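Local coordinates for protein putative uronate isomerase (Thermotoga maritima, PDB 4NAR) that may act as a lactate racemase, interconverting the two enantiomers of lactate, although its own reaction is not established, at residues Ile130-Asn135 against Ser207-Glu212; Val152-Thr157 against Ala285-Tyr290; Ala182-Gly187 against His352-Arg357. All coordinates share one frame; numbering follows the deposited sequence.

Contact 1. Residues Ile130-Asn135 against Ser207-Glu212; sequences IPIKVN and SEMIFE
I132 and V134 lean from one face of strand 130-135 onto I210 and M209 of helix 198-213. I210 is on the buried side. Its CD1 meets V134 CG1 at 3.5 Å, the two side chains reaching toward each other tip to tip. The same CD1 lies 4.0 Å from I132 CG2, so one methyl closes on both strand residues. I132 and I210 cross at a slant. I132 is shared between two partners because its two branches part. CG2 stands anti to the backbone N and turns to I210. CG1 stands anti to the carbonyl carbon (chi1 -61°) and carries CD1 to M209. There CD1 approaches CE of M209, a selenomethionine, at 3.4 Å, and SE at 4.1 Å. The two side chains cross at about a right angle. The selenomethionine chain bends at its last torsion (chi3 -73°), which folds CE back toward I132.

This is helix-on-sheet packing. Strand 130-135 pairs antiparallel with strand 107-113, and the helix lies over this two-stranded sheet. The local axes approach to 9.5 Å and run 47° apart. V110 of the partner strand also touches I132 and I210, and V166 adds to the cover over I210.

No hydrogen bond crosses the contact; it is wholly apolar. M209 lies on the open side. It touches I132 closely but stays partly exposed, and E208 and E212 on the same helix are exposed. On the strand, K133 points to the side away from the helix. Its NZ forms a salt bridge with E174 of helix 173-186, and its backbone O takes a hydrogen bond from S172 OG.

Contact 2. Residues Val152-Thr157 against Ala285-Tyr290; sequences VPHEST and AGKGSY. With SO4 (sulfate ion), chain C.
E155 and K287 form a salt bridge beside a bound sulfate, probably taken up from the crystallisation liquor. K287 NZ lies 3.0 Å from E155 OE2. A longer, weak hydrogen bond runs from NZ to OE1. The two side chains cross at about a right angle. K287 NZ also makes weak hydrogen bonds to sulfate O3 and O4, so the ammonium is shared between carboxylate and ion.

H154 is used at both ring nitrogens. NE2 donates to sulfate O3 over 2.8 Å, with the bond almost straight at 177°. ND1 accepts from the backbone N of S156 at 3.1 Å, the donor tilted 28° out of the ring plane. A weak bond from T157 N adds to this hold. E155 OE1 stands over one face of the imidazole. A leucine in place of H154 would probably leave sulfate O3 without its straight donor and S156 N without its acceptor.

On its other flank E155 lies against Y290, with CG 3.4 Å from CD2 of the ring. Carboxylate and ring planes are 25° apart. R41 and K164 also bind the sulfate. This cluster of basic side chains, drawn from distant parts of the chain, forms an anion-binding pocket, consistent with the interdomain active-site cleft of lactate racemase relatives.

Contact 3. Residues Ala182-Gly187 against His352-Arg357; sequences AAVLMG and HVINVR
V184 presses its CG2 methyl into the angle between I354 and N355 of helix 347-357. That one methyl makes every close side-chain contact here. It lies 3.8 Å from CG2 of I354 and 4.1 Å from the CD1 of the same residue. V184 and I354 cross at about a right angle. CG2 lies 3.4 Å from N355 OD1, an approach of methyl to amide oxygen without a hydrogen bond. N355 comes in at a slant to V184. The first torsion of V184 explains the reach: chi1 of 85° puts CG1 between the backbone N and the carbonyl carbon and leaves CG2 roughly anti to the N, extended toward the other helix. N355 has its CG anti to the carbonyl carbon (chi1 -80°), which brings the amide round to the valine.

A second shell lies behind these groups. I354 is backed by K332 and V335 of helix 332-341. N355 rests on I188 and Y290, and its backbone O accepts a hydrogen bond from Q293. Helix 332-341 also reaches helix 173-186, where K332 NZ donates to L185 O.

Helix 173-186 ends just past the contact. G187 N still bonds to A183 O at 2.7 Å. G187 then takes a positive phi of 94°, where a side chain would jam against the preceding carbonyl, and it is the N-cap of helix 188-191. This is helix-to-helix packing. Helix 347-357 belongs to the C-terminal half, with the parallel sheet that includes strand 373-379, so the contact probably joins the two halves of the chain.

All three contacts are buried, but at different depths. The centre of contact 2 lies about 8 Å from the chain centre, that of contact 3 about 14 Å, and that of contact 1 about 19 Å. Contact 1 stays near the periphery and is purely apolar. Contact 3 is mostly apolar, with one amide taking part. Contact 2 is dominated by charge and hydrogen bonding round an anion. Contacts 2 and 3 adjoin: S289 OG lies 2.8 Å from V356 O, a probable hydrogen bond. Contact 1 touches neither. Helix 173-186, which carries V184 of contact 3, also meets I130 of contact 1, and helix 198-213 touches T157 of contact 2.

Contact 1. Residues Ile130-Asn135 against Ser207-Glu212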
# COMPACT_ATOMS: atom_id res chain seq x y z
N ILE A 130 -16.47 -3.67 14.85
CA ILE A 130 -15.92 -2.73 13.89
C ILE A 130 -16.79 -2.70 12.64
O ILE A 130 -16.97 -3.72 11.97
CB ILE A 130 -14.45 -3.09 13.52
CG1 ILE A 130 -13.52 -2.83 14.72
CG2 ILE A 130 -13.97 -2.30 12.32
CD1 ILE A 130 -13.46 -1.37 15.13
N PRO A 131 -17.38 -1.53 12.33
CA PRO A 131 -18.21 -1.45 11.12
C PRO A 131 -17.35 -1.49 9.85
O PRO A 131 -16.25 -0.93 9.82
CB PRO A 131 -18.92 -0.10 11.26
CG PRO A 131 -17.98 0.73 12.15
CD PRO A 131 -17.34 -0.27 13.09
N ILE A 132 -17.85 -2.18 8.82
CA ILE A 132 -17.17 -2.23 7.53
C ILE A 132 -17.92 -1.37 6.52
O ILE A 132 -19.06 -1.68 6.15
CB ILE A 132 -17.08 -3.69 7.00
CG1 ILE A 132 -16.27 -4.55 7.97
CG2 ILE A 132 -16.44 -3.74 5.62
CD1 ILE A 132 -17.09 -5.63 8.61
N LYS A 133 -17.26 -0.31 6.06
CA LYS A 133 -17.87 0.61 5.11
C LYS A 133 -16.97 0.83 3.90
O LYS A 133 -15.79 1.21 4.04
CB LYS A 133 -18.16 1.96 5.79
CG LYS A 133 -19.01 1.85 7.03
CD LYS A 133 -19.21 3.22 7.65
CE LYS A 133 -19.72 3.11 9.08
NZ LYS A 133 -19.13 4.19 9.93
N VAL A 134 -17.53 0.59 2.71
CA VAL A 134 -16.76 0.72 1.48
C VAL A 134 -17.51 1.56 0.45
O VAL A 134 -18.73 1.79 0.60
CB VAL A 134 -16.41 -0.67 0.90
CG1 VAL A 134 -15.44 -1.38 1.84
CG2 VAL A 134 -17.68 -1.50 0.72
N ASN A 135 -16.78 2.03 -0.57
CA ASN A 135 -17.35 2.93 -1.57
C ASN A 135 -18.65 2.33 -2.09
O ASN A 135 -18.68 1.13 -2.42
CB ASN A 135 -16.41 3.14 -2.76
CG ASN A 135 -16.78 4.38 -3.56
OD1 ASN A 135 -17.83 4.42 -4.20
ND2 ASN A 135 -15.94 5.41 -3.49
N SER A 207 -13.94 -8.71 3.86
CA SER A 207 -14.23 -8.78 2.43
C SER A 207 -15.30 -9.80 2.11
O SER A 207 -16.02 -9.66 1.11
CB SER A 207 -12.97 -9.09 1.63
OG SER A 207 -11.99 -8.11 1.88
N GLU A 208 -15.39 -10.84 2.93
CA GLU A 208 -16.43 -11.84 2.77
C GLU A 208 -17.81 -11.18 2.75
O GLU A 208 -18.63 -11.44 1.86
CB GLU A 208 -16.37 -12.83 3.92
CG GLU A 208 -15.70 -14.13 3.55
CD GLU A 208 -15.97 -15.22 4.58
OE1 GLU A 208 -15.41 -15.14 5.71
OE2 GLU A 208 -16.77 -16.13 4.26
N MSE A 209 -18.06 -10.32 3.74
CA MSE A 209 -19.34 -9.64 3.84
C MSE A 209 -19.57 -8.68 2.66
O MSE A 209 -20.71 -8.45 2.24
CB MSE A 209 -19.42 -8.88 5.17
CG MSE A 209 -20.01 -9.69 6.32
SE MSE A 209 -19.78 -8.69 7.99
CE MSE A 209 -17.86 -8.96 8.19
N ILE A 210 -18.48 -8.14 2.14
CA ILE A 210 -18.53 -7.24 1.00
C ILE A 210 -18.93 -8.02 -0.26
O ILE A 210 -19.89 -7.65 -0.94
CB ILE A 210 -17.17 -6.52 0.79
CG1 ILE A 210 -16.90 -5.59 1.98
CG2 ILE A 210 -17.13 -5.75 -0.54
CD1 ILE A 210 -15.56 -4.88 1.91
N PHE A 211 -18.20 -9.09 -0.57
CA PHE A 211 -18.46 -9.82 -1.82
C PHE A 211 -19.82 -10.50 -1.86
O PHE A 211 -20.39 -10.74 -2.94
CB PHE A 211 -17.34 -10.79 -2.14
CG PHE A 211 -16.16 -10.12 -2.76
CD1 PHE A 211 -15.92 -10.23 -4.12
CD2 PHE A 211 -15.31 -9.33 -1.98
CE1 PHE A 211 -14.83 -9.58 -4.70
CE2 PHE A 211 -14.25 -8.68 -2.54
CZ PHE A 211 -13.99 -8.80 -3.90
N GLU A 212 -20.35 -10.78 -0.67
CA GLU A 212 -21.71 -11.25 -0.53
C GLU A 212 -22.71 -10.25 -1.12
O GLU A 212 -23.65 -10.64 -1.82
CB GLU A 212 -22.02 -11.47 0.95
CG GLU A 212 -22.45 -12.88 1.30
CD GLU A 212 -23.47 -12.90 2.42
OE1 GLU A 212 -23.33 -12.09 3.37
OE2 GLU A 212 -24.43 -13.69 2.33

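Contact 2. Residues Val152-Thr157 against Ala285-Tyr290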
# COMPACT_ATOMS: atom_id res chain seq x y z
N VAL A 152 3.30 -7.07 -3.94
CA VAL A 152 4.65 -6.66 -3.58
C VAL A 152 4.74 -6.79 -2.05
O VAL A 152 3.71 -6.76 -1.37
CB VAL A 152 4.89 -5.20 -4.08
CG1 VAL A 152 5.61 -4.34 -3.06
CG2 VAL A 152 5.62 -5.20 -5.42
N PRO A 153 5.94 -6.99 -1.50
CA PRO A 153 5.99 -7.12 -0.03
C PRO A 153 5.54 -5.82 0.63
O PRO A 153 5.89 -4.75 0.14
CB PRO A 153 7.47 -7.36 0.26
CG PRO A 153 8.05 -7.84 -1.04
CD PRO A 153 7.27 -7.15 -2.11
N HIS A 154 4.78 -5.91 1.72
CA HIS A 154 4.16 -4.73 2.31
C HIS A 154 4.27 -4.71 3.83
O HIS A 154 4.09 -5.75 4.49
CB HIS A 154 2.70 -4.65 1.87
CG HIS A 154 2.07 -3.30 2.10
ND1 HIS A 154 1.50 -2.93 3.30
CD2 HIS A 154 1.89 -2.25 1.26
CE1 HIS A 154 1.01 -1.70 3.19
NE2 HIS A 154 1.23 -1.27 1.96
N GLU A 155 4.54 -3.51 4.35
CA GLU A 155 4.83 -3.31 5.77
C GLU A 155 3.63 -3.54 6.71
O GLU A 155 3.83 -3.75 7.91
CB GLU A 155 5.35 -1.88 5.99
CG GLU A 155 4.29 -0.79 5.75
CD GLU A 155 4.10 -0.46 4.25
OE1 GLU A 155 4.71 -1.15 3.38
OE2 GLU A 155 3.35 0.49 3.93
N SER A 156 2.40 -3.47 6.17
CA SER A 156 1.19 -3.63 6.99
C SER A 156 0.39 -4.90 6.66
O SER A 156 -0.31 -5.43 7.52
CB SER A 156 0.25 -2.42 6.87
OG SER A 156 0.88 -1.22 7.30
N THR A 157 0.48 -5.37 5.42
CA THR A 157 -0.32 -6.53 5.01
C THR A 157 0.50 -7.73 4.54
O THR A 157 -0.01 -8.56 3.78
CB THR A 157 -1.31 -6.15 3.89
OG1 THR A 157 -0.58 -5.69 2.74
CG2 THR A 157 -2.25 -5.04 4.37
N ALA A 285 6.87 7.66 1.43
CA ALA A 285 8.33 7.58 1.36
C ALA A 285 8.90 6.78 2.54
O ALA A 285 10.05 6.29 2.47
CB ALA A 285 8.95 8.95 1.29
N GLY A 286 8.09 6.62 3.58
CA GLY A 286 8.44 5.77 4.72
C GLY A 286 8.75 4.32 4.35
O GLY A 286 9.43 3.62 5.11
N LYS A 287 8.26 3.87 3.18
CA LYS A 287 8.66 2.57 2.61
C LYS A 287 10.18 2.36 2.60
O LYS A 287 10.66 1.22 2.70
CB LYS A 287 8.11 2.41 1.19
CG LYS A 287 6.78 1.68 1.11
CD LYS A 287 5.93 2.20 -0.05
CE LYS A 287 4.68 1.35 -0.25
NZ LYS A 287 3.89 1.21 1.02
N GLY A 288 10.92 3.46 2.48
CA GLY A 288 12.37 3.42 2.56
C GLY A 288 12.87 2.85 3.88
O GLY A 288 13.85 2.09 3.89
N SER A 289 12.21 3.20 4.98
CA SER A 289 12.56 2.59 6.26
C SER A 289 12.04 1.14 6.40
O SER A 289 12.80 0.23 6.77
CB SER A 289 12.06 3.46 7.42
OG SER A 289 12.14 2.76 8.66
N TYR A 290 10.76 0.92 6.07
CA TYR A 290 10.15 -0.41 6.27
C TYR A 290 10.92 -1.53 5.58
O TYR A 290 11.06 -2.63 6.12
CB TYR A 290 8.70 -0.48 5.77
CG TYR A 290 7.84 0.72 6.06
CD1 TYR A 290 7.93 1.40 7.28
CD2 TYR A 290 6.93 1.18 5.12
CE1 TYR A 290 7.14 2.50 7.53
CE2 TYR A 290 6.13 2.29 5.37
CZ TYR A 290 6.24 2.95 6.57
OH TYR A 290 5.45 4.05 6.81
S SO4 C . 0.46 0.96 -0.58
O1 SO4 C . -0.07 -0.39 -0.90
O2 SO4 C . -0.41 1.98 -1.20
O3 SO4 C . 0.51 1.21 0.87
O4 SO4 C . 1.81 1.05 -1.14

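Contact 3. Residues Ala182-Gly187 against His352-Arg357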
# COMPACT_ATOMS: atom_id res chain seq x y z
N ALA A 182 -3.44 -3.78 14.39
CA ALA A 182 -3.20 -5.22 14.52
C ALA A 182 -1.82 -5.55 13.96
O ALA A 182 -1.04 -6.29 14.58
CB ALA A 182 -4.28 -6.01 13.77
N ALA A 183 -1.51 -4.99 12.79
CA ALA A 183 -0.25 -5.26 12.11
C ALA A 183 0.94 -4.75 12.90
O ALA A 183 1.95 -5.45 13.04
CB ALA A 183 -0.26 -4.63 10.70
N VAL A 184 0.84 -3.54 13.42
CA VAL A 184 1.98 -2.94 14.10
C VAL A 184 2.31 -3.62 15.45
O VAL A 184 3.46 -3.61 15.90
CB VAL A 184 1.85 -1.40 14.25
CG1 VAL A 184 1.03 -1.05 15.51
CG2 VAL A 184 3.25 -0.74 14.27
N LEU A 185 1.30 -4.24 16.07
CA LEU A 185 1.54 -5.01 17.28
C LEU A 185 2.45 -6.21 16.99
O LEU A 185 3.37 -6.49 17.76
CB LEU A 185 0.21 -5.47 17.90
CG LEU A 185 -0.66 -4.38 18.52
CD1 LEU A 185 -1.91 -5.00 19.13
CD2 LEU A 185 0.12 -3.57 19.57
N MSE A 186 2.21 -6.90 15.88
CA MSE A 186 3.17 -7.90 15.41
C MSE A 186 4.47 -7.21 14.97
O MSE A 186 5.57 -7.63 15.35
CB MSE A 186 2.58 -8.74 14.26
CG MSE A 186 3.59 -9.70 13.63
SE MSE A 186 2.86 -11.00 12.33
CE MSE A 186 1.99 -12.22 13.60
N GLY A 187 4.35 -6.15 14.18
CA GLY A 187 5.51 -5.36 13.83
C GLY A 187 6.15 -5.76 12.52
O GLY A 187 6.22 -6.95 12.18
N HIS A 352 1.71 4.21 11.79
CA HIS A 352 2.64 4.76 10.80
C HIS A 352 3.96 5.21 11.43
O HIS A 352 5.06 4.86 10.97
CB HIS A 352 1.99 5.96 10.11
CG HIS A 352 2.98 6.89 9.47
ND1 HIS A 352 3.65 6.59 8.30
CD2 HIS A 352 3.39 8.14 9.83
CE1 HIS A 352 4.43 7.60 7.96
NE2 HIS A 352 4.30 8.55 8.87
N VAL A 353 3.83 6.01 12.48
CA VAL A 353 4.94 6.55 13.23
C VAL A 353 5.89 5.44 13.77
O VAL A 353 7.10 5.50 13.60
CB VAL A 353 4.37 7.50 14.32
CG1 VAL A 353 5.04 7.30 15.66
CG2 VAL A 353 4.41 8.95 13.83
N ILE A 354 5.33 4.40 14.39
CA ILE A 354 6.13 3.27 14.84
C ILE A 354 6.79 2.59 13.65
O ILE A 354 7.98 2.25 13.68
CB ILE A 354 5.27 2.23 15.56
CG1 ILE A 354 4.55 2.85 16.76
CG2 ILE A 354 6.13 1.01 15.97
CD1 ILE A 354 3.45 1.95 17.37
N ASN A 355 6.00 2.37 12.60
CA ASN A 355 6.49 1.75 11.38
C ASN A 355 7.74 2.44 10.82
O ASN A 355 8.74 1.78 10.49
CB ASN A 355 5.37 1.71 10.34
CG ASN A 355 4.39 0.56 10.58
OD1 ASN A 355 4.75 -0.46 11.19
ND2 ASN A 355 3.15 0.72 10.09
N VAL A 356 7.68 3.76 10.73
CA VAL A 356 8.83 4.53 10.26
C VAL A 356 10.01 4.48 11.25
O VAL A 356 11.15 4.19 10.84
CB VAL A 356 8.47 6.00 10.00
CG1 VAL A 356 9.74 6.81 9.68
CG2 VAL A 356 7.44 6.11 8.86
N ARG A 357 9.75 4.74 12.53
CA ARG A 357 10.83 4.91 13.50
C ARG A 357 11.61 3.61 13.77
O ARG A 357 12.83 3.63 14.00
CB ARG A 357 10.35 5.54 14.81
CG ARG A 357 11.51 6.08 15.64
CD ARG A 357 12.21 7.22 14.88
NE ARG A 357 13.50 7.64 15.45
CZ ARG A 357 14.66 6.99 15.28
NH1 ARG A 357 14.71 5.86 14.57
NH2 ARG A 357 15.77 7.47 15.83